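Local coordinates for protein salt-tolerant glutaminase (Micrococcus luteus, PDB 3AGD) that probably hydrolyses L-glutamine to L-glutamate and ammonium, as a salt-tolerant member of the glutaminase family, at residues H3-Y8 / R49-G54; A10-E15 / F39-A44; T14-V19 / V292-R297; D55-F60 / L198-D203; G267-R272 / F302-M307. One frame throughout, in Å; residues are numbered along the deposited sequence.

All five contacts belong to the glutaminase part of the chain, whose antiparallel sheet has helices on both faces, as in the beta-lactamase clan. Contacts 1, 2 and 3 follow one another along helix 4-16: it meets strand 50-54, then strand 40-44, and finally helix 289-301, so the chain's beginning is tied to residues some 270 positions later. Contacts 1 and 2, like contacts 2 and 3, have centres about 8 Å apart. Contact 4 joins the loop after strand 50-54 to strand 198-199 and the start of helix 201-212. Contact 5, its centre about 22 Å from that of contact 4, links strand 264-269 to the exit of helix 289-301 and, like contact 1, meets the second subunit.

Contact 1. Residues H3-Y8 / R49-G54; sequences HPIPDY and RLHCAG
H51, on strand 50-54, receives the first turn of helix 4-16 on its imidazole, with H3, I5 and P6 gathered around the ring. The two histidines form an oblique aromatic pair: CE1 of H51 stands over the centre of the H3 ring, 3.6 Å from H3 CD2, while the planes are inclined by 38°. Aliphatic packing completes the apolar part. I5 CB lies over a face of the H51 ring in a CH-pi contact, offset toward the rim, and I5 CG2 rests 3.7 Å from H51 CB. P6 brings its CG to 3.8 Å from H51 ND1.

Polar bonds order the helix start, and a water links the two backbones. H3 is the N-cap of the helix; its ND1 accepts from I5 N at 3.2 Å, with the donor in the ring plane, which helps to set the rotation of the imidazole. Farther along, the water donates to P6 O (3.2 Å) and to C52 O (2.8 Å). The far nitrogens face the second subunit: H3 NE2 bonds weakly to D345 of that chain and H51 NE2 to its E341, which could favour a protonated H51.

Helix and strand run at 29° to each other, their axes 6.9 Å apart. Strand 50-54 pairs with strand 40-44, where I5 also touches L43, and on its other face L50 and C52 meet K202 of helix 201-212.

Contact 2. Residues A10-E15 / F39-A44; sequences ASLVTE and FGIALA
V13 CG1 lies anti to its backbone N (chi1 173°), which turns CG2 anti to the carbonyl carbon and directs CG1 to F39 and CG2 to I41. F39 carries its CG anti to the backbone N as well (chi1 -172°), on a CB that points toward the helix. The two side chains run past each other in opposite directions, V13 CG1 lying 3.8 Å from F39 CD2. Backbone takes part too: V13 O approaches F39 CD2 obliquely, at 3.7 Å. The second methyl, V13 CG2, meets I41 CG2 at 3.7 Å, again with the side chains passing in opposite senses. L12 adds a more distant touch, its CD2 4.4 Å from I41 CD1. The contact is therefore apolar packing of a helix on a sheet, carried by methyl groups of V13, I41 and L12 and by the F39 ring.

Helix 4-16 and helix 289-301 share this face of the antiparallel sheet: I41 also touches L9 of the former and L298 of the latter, and L12 leans on R297. On the opposite face of strand 40-44, A42 and A44 pack against helix 201-212, so the strand is sandwiched between helices, as expected for the beta-lactamase clan.

Contact 3. Residues T14-V19 / V292-R297; sequences TELGAV and VLACRR
R297 NH1 donates to E15 OE2 at 3.0 Å and R297 NH2 to E15 OE1 at 3.1 Å, a salt bridge in which the guanidinium grips the carboxylate end-on, one nitrogen to each oxygen. Both bonds are nearly straight and leave close to the guanidinium plane, but the carboxylate is turned 45° from it. OE1 is met on its syn side, though out of plane, and OE2 from above the carboxylate plane. E15 reaches across with an extended chain; R297 is bent at chi2 and chi3 (-69° and -71°), and its NE makes a further salt bridge to D301, so two acidic residues balance its charge and probably help to orient it.

The pair joins the end of helix 4-16 to helix 289-301, the N-terminal and late helices that lie together on one face of the glutaminase sheet. Just here the first helix gives way to a type I turn from L16 to V19, with A18 N bonded to E15 O. L16 supplies the apolar half of the contact and is buried beside the salt bridge. One branch, CD1, settles on the backbone of the facing helix, 3.8 Å from A294 CA. The other, CD2, lies 3.8 Å from L293 CD2 and 4.0 Å from R297 NH1.

Contact 4. Residues D55-F60 / L198-D203; sequences DADVEF and LVTVKD
F60 and V199 form a hydrogen-bonded pair of a short antiparallel sheet, next to a capping box in which T200 and D203 start helix 201-212. This is the tightly packed part. F60 N donates to V199 O at 2.8 Å, and V199 N returns a bond to F60 O. F60 CG sits between the backbone N and the carbonyl carbon (chi1 53°), and the ring lies against its partner: V199 O stands over the centre of the ring, 3.5 Å from F60 CD2, and V199 CG2 touches F60 CE1. The ring also stacks with F278, and its side chain lies about 9 Å from that of V261, an L-glutamate-binding residue. At the other end, A56 O accepts from K202 N at 3.2 Å, fastening the 55-58 turn to the first turn of the helix, while A56 CB packs on V201 CB.

The solvent side is looser. D57 and E59 are exposed and touch T200 mainly by its methyl, CG2 lying 3.6 Å from E59 CG. E59 OE2 forms a salt bridge with R148, which also bridges to D203 OD2. Back in the buried part, the capping box closes as D203 N donates to T200 OG1 at 3.2 Å and T200 N reaches the anti lone pair of D203 OD2 at 2.7 Å.

Contact 5. Residues G267-R272 / F302-M307; sequences GALPGR and FRLHLM
L269, at the end of strand 264-269, points its CB toward the 302-307 chain and forks between L304 and L306. Its CG stands anti to the backbone N (chi1 -178°), and the two methyls beyond it divide the work. CD1 settles against backbone, 3.7 Å from L306 N and 4.0 Å from H305 C. CD2 touches L304 CB at 3.7 Å and also lies over the centre of one face of the R272 guanidinium.

That guanidinium carries the polar link. R272 NH2 donates to H305 O at 2.9 Å, almost straight (166°) and close to the guanidinium plane, but it meets the carbonyl from above the plane of that group. NH1 is engaged by D308 in a salt bridge, so bonds at the edge and the leucine methyl on a face together fix the orientation of the buried group. P270 adds its CD, 3.7 Å from L306 CD1.

H305 turns away from this core; its ND1 accepts from M307 N at 2.9 Å, in the ring plane, and its NE2 is bonded to A251 O. Across the subunit interface, L306 packs on M307 of the second subunit. R303, with positive phi, is the C-prime residue of the Schellman motif that ends helix 289-301, and the chain leaving it is pinned here to the beta hairpin of strands 264-269 and 273-278.

Contact 1. Residues H3-Y8 / R49-G54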
# COMPACT_ATOMS: atom_id res chain seq x y z
N HIS A 3 -8.22 -20.09 -17.95
CA HIS A 3 -8.11 -19.24 -16.78
C HIS A 3 -9.38 -18.41 -16.66
O HIS A 3 -9.82 -17.80 -17.62
CB HIS A 3 -6.89 -18.33 -16.92
CG HIS A 3 -6.36 -17.82 -15.62
ND1 HIS A 3 -7.08 -16.99 -14.79
CD2 HIS A 3 -5.18 -18.05 -15.00
CE1 HIS A 3 -6.37 -16.73 -13.71
NE2 HIS A 3 -5.21 -17.36 -13.81
N PRO A 4 -10.00 -18.38 -15.47
CA PRO A 4 -11.23 -17.60 -15.30
C PRO A 4 -11.10 -16.07 -15.37
O PRO A 4 -12.05 -15.39 -15.76
CB PRO A 4 -11.76 -18.07 -13.94
CG PRO A 4 -10.52 -18.45 -13.20
CD PRO A 4 -9.70 -19.16 -14.25
N ILE A 5 -9.94 -15.53 -15.02
CA ILE A 5 -9.77 -14.08 -15.05
C ILE A 5 -10.03 -13.45 -16.42
O ILE A 5 -10.65 -12.39 -16.51
CB ILE A 5 -8.37 -13.67 -14.52
CG1 ILE A 5 -8.31 -13.97 -13.02
CG2 ILE A 5 -8.13 -12.17 -14.75
CD1 ILE A 5 -7.01 -13.60 -12.36
N PRO A 6 -9.56 -14.09 -17.51
CA PRO A 6 -9.81 -13.51 -18.84
C PRO A 6 -11.31 -13.51 -19.15
O PRO A 6 -11.81 -12.63 -19.84
CB PRO A 6 -9.03 -14.45 -19.76
CG PRO A 6 -7.88 -14.87 -18.91
CD PRO A 6 -8.56 -15.16 -17.59
N ASP A 7 -12.01 -14.52 -18.63
CA ASP A 7 -13.45 -14.63 -18.83
C ASP A 7 -14.15 -13.52 -18.05
O ASP A 7 -15.13 -12.93 -18.52
CB ASP A 7 -13.95 -16.00 -18.35
CG ASP A 7 -13.58 -17.12 -19.31
OD1 ASP A 7 -13.79 -18.30 -18.96
OD2 ASP A 7 -13.09 -16.82 -20.42
N TYR A 8 -13.63 -13.23 -16.86
CA TYR A 8 -14.18 -12.16 -16.04
C TYR A 8 -14.07 -10.85 -16.81
O TYR A 8 -15.03 -10.08 -16.90
CB TYR A 8 -13.39 -12.02 -14.74
CG TYR A 8 -13.64 -10.70 -14.06
CD1 TYR A 8 -14.77 -10.49 -13.28
CD2 TYR A 8 -12.78 -9.62 -14.27
CE1 TYR A 8 -15.05 -9.24 -12.73
CE2 TYR A 8 -13.05 -8.37 -13.73
CZ TYR A 8 -14.19 -8.18 -12.96
OH TYR A 8 -14.47 -6.94 -12.46
N ARG A 49 1.88 -13.35 -16.19
CA ARG A 49 0.69 -13.63 -16.97
C ARG A 49 0.08 -12.34 -17.48
O ARG A 49 0.25 -11.28 -16.89
CB ARG A 49 -0.34 -14.39 -16.12
CG ARG A 49 0.18 -15.70 -15.56
CD ARG A 49 0.77 -16.58 -16.66
NE ARG A 49 1.48 -17.73 -16.11
CZ ARG A 49 0.90 -18.84 -15.68
NH1 ARG A 49 -0.42 -18.96 -15.74
NH2 ARG A 49 1.63 -19.82 -15.17
N LEU A 50 -0.65 -12.46 -18.59
CA LEU A 50 -1.30 -11.32 -19.21
C LEU A 50 -2.73 -11.72 -19.56
O LEU A 50 -2.98 -12.34 -20.59
CB LEU A 50 -0.52 -10.93 -20.47
CG LEU A 50 -0.92 -9.65 -21.21
CD1 LEU A 50 -0.82 -8.45 -20.27
CD2 LEU A 50 -0.00 -9.46 -22.41
N HIS A 51 -3.66 -11.38 -18.67
CA HIS A 51 -5.07 -11.70 -18.89
C HIS A 51 -5.73 -10.50 -19.55
O HIS A 51 -5.66 -9.39 -19.01
CB HIS A 51 -5.75 -12.01 -17.55
CG HIS A 51 -5.01 -12.98 -16.69
ND1 HIS A 51 -4.63 -14.23 -17.13
CD2 HIS A 51 -4.57 -12.89 -15.41
CE1 HIS A 51 -4.00 -14.87 -16.16
NE2 HIS A 51 -3.95 -14.08 -15.11
N CYS A 52 -6.36 -10.70 -20.70
CA CYS A 52 -7.01 -9.59 -21.38
C CYS A 52 -8.32 -9.95 -22.05
O CYS A 52 -8.69 -11.12 -22.13
CB CYS A 52 -6.09 -8.98 -22.43
SG CYS A 52 -4.45 -9.69 -22.51
N ALA A 53 -9.00 -8.93 -22.55
CA ALA A 53 -10.28 -9.09 -23.24
C ALA A 53 -10.59 -7.83 -24.03
O ALA A 53 -10.05 -6.76 -23.74
CB ALA A 53 -11.39 -9.36 -22.23
N GLY A 54 -11.45 -7.96 -25.04
CA GLY A 54 -11.82 -6.82 -25.86
C GLY A 54 -10.70 -6.36 -26.78
O GLY A 54 -9.85 -7.16 -27.17
O HOH W 1 -10.92 -12.71 -22.91

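Contact 2. Residues A10-E15 / F39-A44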
# COMPACT_ATOMS: atom_id res chain seq x y z
N ALA A 10 -13.70 -10.43 -20.05
CA ALA A 10 -14.56 -10.49 -21.23
C ALA A 10 -15.98 -10.10 -20.85
O ALA A 10 -16.65 -9.38 -21.59
CB ALA A 10 -14.53 -11.90 -21.83
N SER A 11 -16.44 -10.58 -19.70
CA SER A 11 -17.79 -10.27 -19.22
C SER A 11 -17.88 -8.80 -18.83
O SER A 11 -18.88 -8.14 -19.11
CB SER A 11 -18.14 -11.12 -17.99
OG SER A 11 -18.04 -12.50 -18.30
N LEU A 12 -16.83 -8.29 -18.19
CA LEU A 12 -16.81 -6.90 -17.78
C LEU A 12 -16.89 -6.00 -19.01
O LEU A 12 -17.63 -5.02 -19.03
CB LEU A 12 -15.52 -6.60 -17.01
CG LEU A 12 -15.51 -5.22 -16.35
CD1 LEU A 12 -16.67 -5.12 -15.37
CD2 LEU A 12 -14.18 -4.99 -15.65
N VAL A 13 -16.14 -6.35 -20.05
CA VAL A 13 -16.15 -5.57 -21.29
C VAL A 13 -17.55 -5.60 -21.91
O VAL A 13 -18.07 -4.56 -22.32
CB VAL A 13 -15.14 -6.13 -22.30
CG1 VAL A 13 -15.29 -5.43 -23.65
CG2 VAL A 13 -13.72 -5.95 -21.77
N THR A 14 -18.15 -6.78 -21.96
CA THR A 14 -19.49 -6.93 -22.53
C THR A 14 -20.51 -6.11 -21.75
O THR A 14 -21.36 -5.44 -22.33
CB THR A 14 -19.95 -8.40 -22.52
OG1 THR A 14 -19.12 -9.16 -23.41
CG2 THR A 14 -21.40 -8.51 -22.97
N GLU A 15 -20.42 -6.17 -20.42
CA GLU A 15 -21.35 -5.44 -19.57
C GLU A 15 -21.18 -3.93 -19.71
O GLU A 15 -22.09 -3.23 -20.19
CB GLU A 15 -21.16 -5.83 -18.11
CG GLU A 15 -22.29 -5.33 -17.23
CD GLU A 15 -22.03 -5.53 -15.75
OE1 GLU A 15 -21.45 -6.57 -15.37
OE2 GLU A 15 -22.42 -4.65 -14.96
N PHE A 39 -13.17 -0.90 -26.91
CA PHE A 39 -13.07 -1.10 -25.46
C PHE A 39 -12.22 -2.33 -25.15
O PHE A 39 -12.62 -3.46 -25.43
CB PHE A 39 -14.48 -1.27 -24.89
CG PHE A 39 -14.55 -1.29 -23.38
CD1 PHE A 39 -13.48 -0.87 -22.60
CD2 PHE A 39 -15.71 -1.72 -22.74
CE1 PHE A 39 -13.57 -0.86 -21.21
CE2 PHE A 39 -15.81 -1.71 -21.35
CZ PHE A 39 -14.73 -1.28 -20.58
N GLY A 40 -11.04 -2.10 -24.59
CA GLY A 40 -10.15 -3.20 -24.25
C GLY A 40 -9.59 -3.09 -22.85
O GLY A 40 -9.53 -2.00 -22.27
N ILE A 41 -9.16 -4.22 -22.30
CA ILE A 41 -8.61 -4.25 -20.96
C ILE A 41 -7.58 -5.38 -20.83
O ILE A 41 -7.70 -6.41 -21.48
CB ILE A 41 -9.73 -4.48 -19.93
CG1 ILE A 41 -9.18 -4.35 -18.51
CG2 ILE A 41 -10.35 -5.85 -20.13
CD1 ILE A 41 -10.27 -4.19 -17.47
N ALA A 42 -6.57 -5.16 -19.99
CA ALA A 42 -5.53 -6.17 -19.80
C ALA A 42 -4.92 -6.05 -18.41
O ALA A 42 -4.75 -4.95 -17.88
CB ALA A 42 -4.45 -6.01 -20.86
N LEU A 43 -4.59 -7.20 -17.84
CA LEU A 43 -3.96 -7.25 -16.52
C LEU A 43 -2.66 -8.01 -16.65
O LEU A 43 -2.63 -9.10 -17.22
CB LEU A 43 -4.86 -7.97 -15.52
CG LEU A 43 -6.28 -7.45 -15.26
CD1 LEU A 43 -6.92 -8.29 -14.16
CD2 LEU A 43 -6.25 -5.99 -14.86
N ALA A 44 -1.58 -7.43 -16.14
CA ALA A 44 -0.27 -8.07 -16.17
C ALA A 44 0.10 -8.34 -14.72
O ALA A 44 0.18 -7.42 -13.92
CB ALA A 44 0.76 -7.15 -16.81

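Contact 3. Residues T14-V19 / V292-R297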
# COMPACT_ATOMS: atom_id res chain seq x y z
N THR A 14 -18.15 -6.78 -21.96
CA THR A 14 -19.49 -6.93 -22.53
C THR A 14 -20.51 -6.11 -21.75
O THR A 14 -21.36 -5.44 -22.33
CB THR A 14 -19.95 -8.40 -22.52
OG1 THR A 14 -19.12 -9.16 -23.41
CG2 THR A 14 -21.40 -8.51 -22.97
N GLU A 15 -20.42 -6.17 -20.42
CA GLU A 15 -21.35 -5.44 -19.57
C GLU A 15 -21.18 -3.93 -19.71
O GLU A 15 -22.09 -3.23 -20.19
CB GLU A 15 -21.16 -5.83 -18.11
CG GLU A 15 -22.29 -5.33 -17.23
CD GLU A 15 -22.03 -5.53 -15.75
OE1 GLU A 15 -21.45 -6.57 -15.37
OE2 GLU A 15 -22.42 -4.65 -14.96
N LEU A 16 -20.04 -3.41 -19.28
CA LEU A 16 -19.78 -1.98 -19.34
C LEU A 16 -19.89 -1.47 -20.77
O LEU A 16 -20.22 -0.30 -20.99
CB LEU A 16 -18.40 -1.65 -18.78
CG LEU A 16 -18.18 -2.01 -17.31
CD1 LEU A 16 -16.84 -1.44 -16.83
CD2 LEU A 16 -19.32 -1.47 -16.46
N GLY A 17 -19.63 -2.34 -21.73
CA GLY A 17 -19.70 -1.96 -23.13
C GLY A 17 -21.12 -1.79 -23.66
O GLY A 17 -21.30 -1.47 -24.84
N ALA A 18 -22.11 -1.99 -22.81
CA ALA A 18 -23.51 -1.85 -23.22
C ALA A 18 -23.87 -0.38 -23.45
O ALA A 18 -24.88 -0.07 -24.07
CB ALA A 18 -24.43 -2.45 -22.16
N VAL A 19 -23.03 0.51 -22.93
CA VAL A 19 -23.23 1.95 -23.09
C VAL A 19 -21.90 2.59 -23.43
O VAL A 19 -20.84 1.99 -23.18
CB VAL A 19 -23.79 2.58 -21.81
CG1 VAL A 19 -25.19 2.03 -21.54
CG2 VAL A 19 -22.86 2.30 -20.64
N VAL A 292 -12.11 4.36 -16.57
CA VAL A 292 -12.14 4.66 -15.14
C VAL A 292 -13.15 3.73 -14.46
O VAL A 292 -12.87 3.15 -13.41
CB VAL A 292 -12.53 6.14 -14.91
CG1 VAL A 292 -13.07 6.33 -13.50
CG2 VAL A 292 -11.32 7.03 -15.12
N LEU A 293 -14.31 3.57 -15.08
CA LEU A 293 -15.35 2.71 -14.52
C LEU A 293 -14.86 1.28 -14.38
O LEU A 293 -15.21 0.58 -13.43
CB LEU A 293 -16.59 2.76 -15.41
CG LEU A 293 -17.82 1.99 -14.90
CD1 LEU A 293 -18.18 2.44 -13.49
CD2 LEU A 293 -18.98 2.22 -15.86
N ALA A 294 -14.03 0.84 -15.33
CA ALA A 294 -13.48 -0.51 -15.28
C ALA A 294 -12.54 -0.66 -14.09
O ALA A 294 -12.49 -1.71 -13.45
CB ALA A 294 -12.74 -0.82 -16.59
N CYS A 295 -11.78 0.39 -13.78
CA CYS A 295 -10.87 0.34 -12.64
C CYS A 295 -11.65 0.26 -11.32
O CYS A 295 -11.24 -0.44 -10.39
CB CYS A 295 -9.95 1.56 -12.63
SG CYS A 295 -8.68 1.54 -13.94
N ARG A 296 -12.78 0.96 -11.24
CA ARG A 296 -13.62 0.92 -10.04
C ARG A 296 -14.17 -0.49 -9.86
O ARG A 296 -14.21 -1.00 -8.74
CB ARG A 296 -14.78 1.92 -10.16
CG ARG A 296 -14.36 3.39 -10.17
CD ARG A 296 -15.58 4.30 -10.24
NE ARG A 296 -15.25 5.70 -10.44
CZ ARG A 296 -14.77 6.52 -9.51
NH1 ARG A 296 -14.55 6.08 -8.27
NH2 ARG A 296 -14.52 7.79 -9.81
N ARG A 297 -14.57 -1.12 -10.96
CA ARG A 297 -15.10 -2.48 -10.89
C ARG A 297 -14.01 -3.50 -10.55
O ARG A 297 -14.27 -4.46 -9.82
CB ARG A 297 -15.77 -2.86 -12.22
CG ARG A 297 -17.19 -2.31 -12.38
CD ARG A 297 -18.16 -3.00 -11.42
NE ARG A 297 -18.44 -4.40 -11.77
CZ ARG A 297 -19.32 -4.78 -12.69
NH1 ARG A 297 -20.03 -3.87 -13.36
NH2 ARG A 297 -19.50 -6.07 -12.96

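Contact 4. Residues D55-F60 / L198-D203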
# COMPACT_ATOMS: atom_id res chain seq x y z
N ASP A 55 -10.71 -5.07 -27.11
CA ASP A 55 -9.69 -4.49 -28.00
C ASP A 55 -8.44 -4.13 -27.21
O ASP A 55 -8.03 -2.97 -27.15
CB ASP A 55 -10.25 -3.23 -28.67
CG ASP A 55 -11.58 -3.48 -29.37
OD1 ASP A 55 -11.62 -4.33 -30.28
OD2 ASP A 55 -12.58 -2.83 -28.99
N ALA A 56 -7.82 -5.15 -26.61
CA ALA A 56 -6.63 -4.95 -25.80
C ALA A 56 -5.34 -4.87 -26.62
O ALA A 56 -4.26 -4.68 -26.06
CB ALA A 56 -6.52 -6.08 -24.78
N ASP A 57 -5.45 -5.00 -27.94
CA ASP A 57 -4.27 -4.96 -28.80
C ASP A 57 -4.35 -3.87 -29.87
O ASP A 57 -3.65 -3.93 -30.88
CB ASP A 57 -4.07 -6.32 -29.47
CG ASP A 57 -2.65 -6.52 -29.95
OD1 ASP A 57 -2.42 -7.48 -30.72
OD2 ASP A 57 -1.77 -5.73 -29.56
N VAL A 58 -5.21 -2.88 -29.64
CA VAL A 58 -5.36 -1.77 -30.57
C VAL A 58 -4.52 -0.61 -30.05
O VAL A 58 -4.69 -0.18 -28.91
CB VAL A 58 -6.83 -1.33 -30.66
CG1 VAL A 58 -6.95 -0.10 -31.54
CG2 VAL A 58 -7.68 -2.46 -31.22
N GLU A 59 -3.62 -0.11 -30.88
CA GLU A 59 -2.74 0.98 -30.48
C GLU A 59 -3.44 2.33 -30.39
O GLU A 59 -4.37 2.62 -31.13
CB GLU A 59 -1.56 1.10 -31.44
CG GLU A 59 -0.65 -0.11 -31.48
CD GLU A 59 0.66 0.18 -32.20
OE1 GLU A 59 0.66 0.99 -33.15
OE2 GLU A 59 1.70 -0.42 -31.83
N PHE A 60 -2.97 3.15 -29.45
CA PHE A 60 -3.49 4.49 -29.25
C PHE A 60 -2.37 5.29 -28.60
O PHE A 60 -1.45 4.72 -28.01
CB PHE A 60 -4.73 4.45 -28.35
CG PHE A 60 -4.52 3.72 -27.04
CD1 PHE A 60 -3.89 4.35 -25.98
CD2 PHE A 60 -4.92 2.39 -26.89
CE1 PHE A 60 -3.66 3.67 -24.78
CE2 PHE A 60 -4.69 1.70 -25.71
CZ PHE A 60 -4.06 2.34 -24.64
N LEU A 198 2.80 5.38 -29.29
CA LEU A 198 1.77 4.37 -29.46
C LEU A 198 1.90 3.13 -28.57
O LEU A 198 2.95 2.49 -28.53
CB LEU A 198 1.72 3.93 -30.93
CG LEU A 198 1.23 4.97 -31.94
CD1 LEU A 198 1.58 4.53 -33.36
CD2 LEU A 198 -0.28 5.17 -31.77
N VAL A 199 0.82 2.81 -27.87
CA VAL A 199 0.79 1.65 -27.00
C VAL A 199 -0.60 1.02 -27.07
O VAL A 199 -1.56 1.65 -27.51
CB VAL A 199 1.08 2.01 -25.52
CG1 VAL A 199 2.47 2.60 -25.38
CG2 VAL A 199 0.02 2.99 -25.01
N THR A 200 -0.69 -0.24 -26.64
CA THR A 200 -1.96 -0.95 -26.61
C THR A 200 -2.27 -1.17 -25.13
O THR A 200 -1.42 -0.92 -24.27
CB THR A 200 -1.85 -2.34 -27.26
OG1 THR A 200 -0.97 -3.16 -26.47
CG2 THR A 200 -1.30 -2.23 -28.68
N VAL A 201 -3.48 -1.64 -24.85
CA VAL A 201 -3.88 -1.93 -23.49
C VAL A 201 -2.85 -2.86 -22.84
O VAL A 201 -2.46 -2.68 -21.68
CB VAL A 201 -5.24 -2.63 -23.46
CG1 VAL A 201 -5.57 -3.06 -22.06
CG2 VAL A 201 -6.30 -1.71 -23.99
N LYS A 202 -2.42 -3.86 -23.60
CA LYS A 202 -1.45 -4.84 -23.12
C LYS A 202 -0.12 -4.18 -22.77
O LYS A 202 0.51 -4.54 -21.77
CB LYS A 202 -1.22 -5.93 -24.17
CG LYS A 202 -2.41 -6.85 -24.39
CD LYS A 202 -2.08 -7.89 -25.46
CE LYS A 202 -3.22 -8.87 -25.67
NZ LYS A 202 -2.89 -9.90 -26.70
N ASP A 203 0.32 -3.24 -23.59
CA ASP A 203 1.57 -2.54 -23.32
C ASP A 203 1.48 -1.86 -21.96
O ASP A 203 2.37 -2.00 -21.12
CB ASP A 203 1.85 -1.48 -24.39
CG ASP A 203 2.19 -2.08 -25.73
OD1 ASP A 203 3.09 -2.96 -25.79
OD2 ASP A 203 1.58 -1.67 -26.73

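Contact 5. Residues G267-R272 / F302-M307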
# COMPACT_ATOMS: atom_id res chain seq x y z
N GLY A 267 -2.79 1.57 -14.73
CA GLY A 267 -2.95 1.25 -13.33
C GLY A 267 -1.75 0.46 -12.84
O GLY A 267 -1.17 -0.33 -13.60
N ALA A 268 -1.36 0.67 -11.59
CA ALA A 268 -0.22 -0.04 -11.03
C ALA A 268 -0.44 -0.23 -9.53
O ALA A 268 -0.23 0.70 -8.74
CB ALA A 268 1.07 0.73 -11.29
N LEU A 269 -0.86 -1.43 -9.15
CA LEU A 269 -1.12 -1.76 -7.75
C LEU A 269 0.05 -2.58 -7.22
O LEU A 269 0.20 -3.77 -7.55
CB LEU A 269 -2.42 -2.55 -7.65
CG LEU A 269 -2.85 -2.94 -6.23
CD1 LEU A 269 -2.98 -1.68 -5.38
CD2 LEU A 269 -4.17 -3.71 -6.27
N PRO A 270 0.91 -1.97 -6.39
CA PRO A 270 2.08 -2.63 -5.82
C PRO A 270 1.91 -4.07 -5.36
O PRO A 270 1.01 -4.40 -4.59
CB PRO A 270 2.47 -1.70 -4.67
CG PRO A 270 2.12 -0.35 -5.23
CD PRO A 270 0.75 -0.61 -5.84
N GLY A 271 2.81 -4.92 -5.85
CA GLY A 271 2.79 -6.32 -5.47
C GLY A 271 1.70 -7.18 -6.08
O GLY A 271 1.68 -8.39 -5.84
N ARG A 272 0.80 -6.60 -6.86
CA ARG A 272 -0.24 -7.44 -7.42
C ARG A 272 -0.60 -7.35 -8.89
O ARG A 272 -0.77 -8.38 -9.53
CB ARG A 272 -1.50 -7.32 -6.57
CG ARG A 272 -1.31 -8.08 -5.26
CD ARG A 272 -2.28 -7.63 -4.23
NE ARG A 272 -2.05 -6.25 -3.82
CZ ARG A 272 -2.95 -5.56 -3.13
NH1 ARG A 272 -4.10 -6.14 -2.82
NH2 ARG A 272 -2.71 -4.31 -2.77
N PHE A 302 -12.69 -7.65 -7.30
CA PHE A 302 -11.56 -8.44 -6.84
C PHE A 302 -11.08 -7.98 -5.46
O PHE A 302 -10.11 -8.53 -4.92
CB PHE A 302 -10.42 -8.34 -7.85
CG PHE A 302 -10.69 -9.07 -9.14
CD1 PHE A 302 -10.21 -8.58 -10.35
CD2 PHE A 302 -11.37 -10.29 -9.14
CE1 PHE A 302 -10.41 -9.28 -11.55
CE2 PHE A 302 -11.58 -11.00 -10.33
CZ PHE A 302 -11.10 -10.49 -11.53
N ARG A 303 -11.76 -7.00 -4.90
CA ARG A 303 -11.40 -6.44 -3.60
C ARG A 303 -9.91 -6.09 -3.56
O ARG A 303 -9.18 -6.52 -2.67
CB ARG A 303 -11.76 -7.41 -2.48
CG ARG A 303 -13.25 -7.68 -2.38
CD ARG A 303 -14.02 -6.42 -2.01
NE ARG A 303 -15.45 -6.57 -2.25
CZ ARG A 303 -16.39 -5.79 -1.71
NH1 ARG A 303 -17.67 -5.99 -1.99
NH2 ARG A 303 -16.04 -4.82 -0.87
N LEU A 304 -9.49 -5.32 -4.55
CA LEU A 304 -8.12 -4.87 -4.67
C LEU A 304 -8.03 -3.46 -4.10
O LEU A 304 -8.95 -2.65 -4.29
CB LEU A 304 -7.69 -4.88 -6.15
CG LEU A 304 -7.49 -6.26 -6.77
CD1 LEU A 304 -7.28 -6.15 -8.27
CD2 LEU A 304 -6.29 -6.93 -6.12
N HIS A 305 -6.95 -3.16 -3.40
CA HIS A 305 -6.79 -1.85 -2.80
C HIS A 305 -5.39 -1.71 -2.24
O HIS A 305 -4.84 -2.65 -1.68
CB HIS A 305 -7.82 -1.67 -1.68
CG HIS A 305 -8.02 -0.24 -1.28
ND1 HIS A 305 -7.04 0.50 -0.66
CD2 HIS A 305 -9.07 0.59 -1.44
CE1 HIS A 305 -7.48 1.73 -0.46
NE2 HIS A 305 -8.72 1.81 -0.92
N LEU A 306 -4.83 -0.52 -2.39
CA LEU A 306 -3.48 -0.23 -1.91
C LEU A 306 -3.33 -0.48 -0.41
O LEU A 306 -2.22 -0.71 0.06
CB LEU A 306 -3.15 1.24 -2.22
CG LEU A 306 -1.73 1.70 -1.91
CD1 LEU A 306 -0.74 0.98 -2.83
CD2 LEU A 306 -1.62 3.21 -2.11
N MET A 307 -4.43 -0.44 0.32
CA MET A 307 -4.40 -0.61 1.77
C MET A 307 -4.59 -2.02 2.33
O MET A 307 -4.67 -2.19 3.54
CB MET A 307 -5.44 0.31 2.43
CG MET A 307 -5.29 1.78 2.10
SD MET A 307 -3.70 2.44 2.59
CE MET A 307 -3.51 3.78 1.44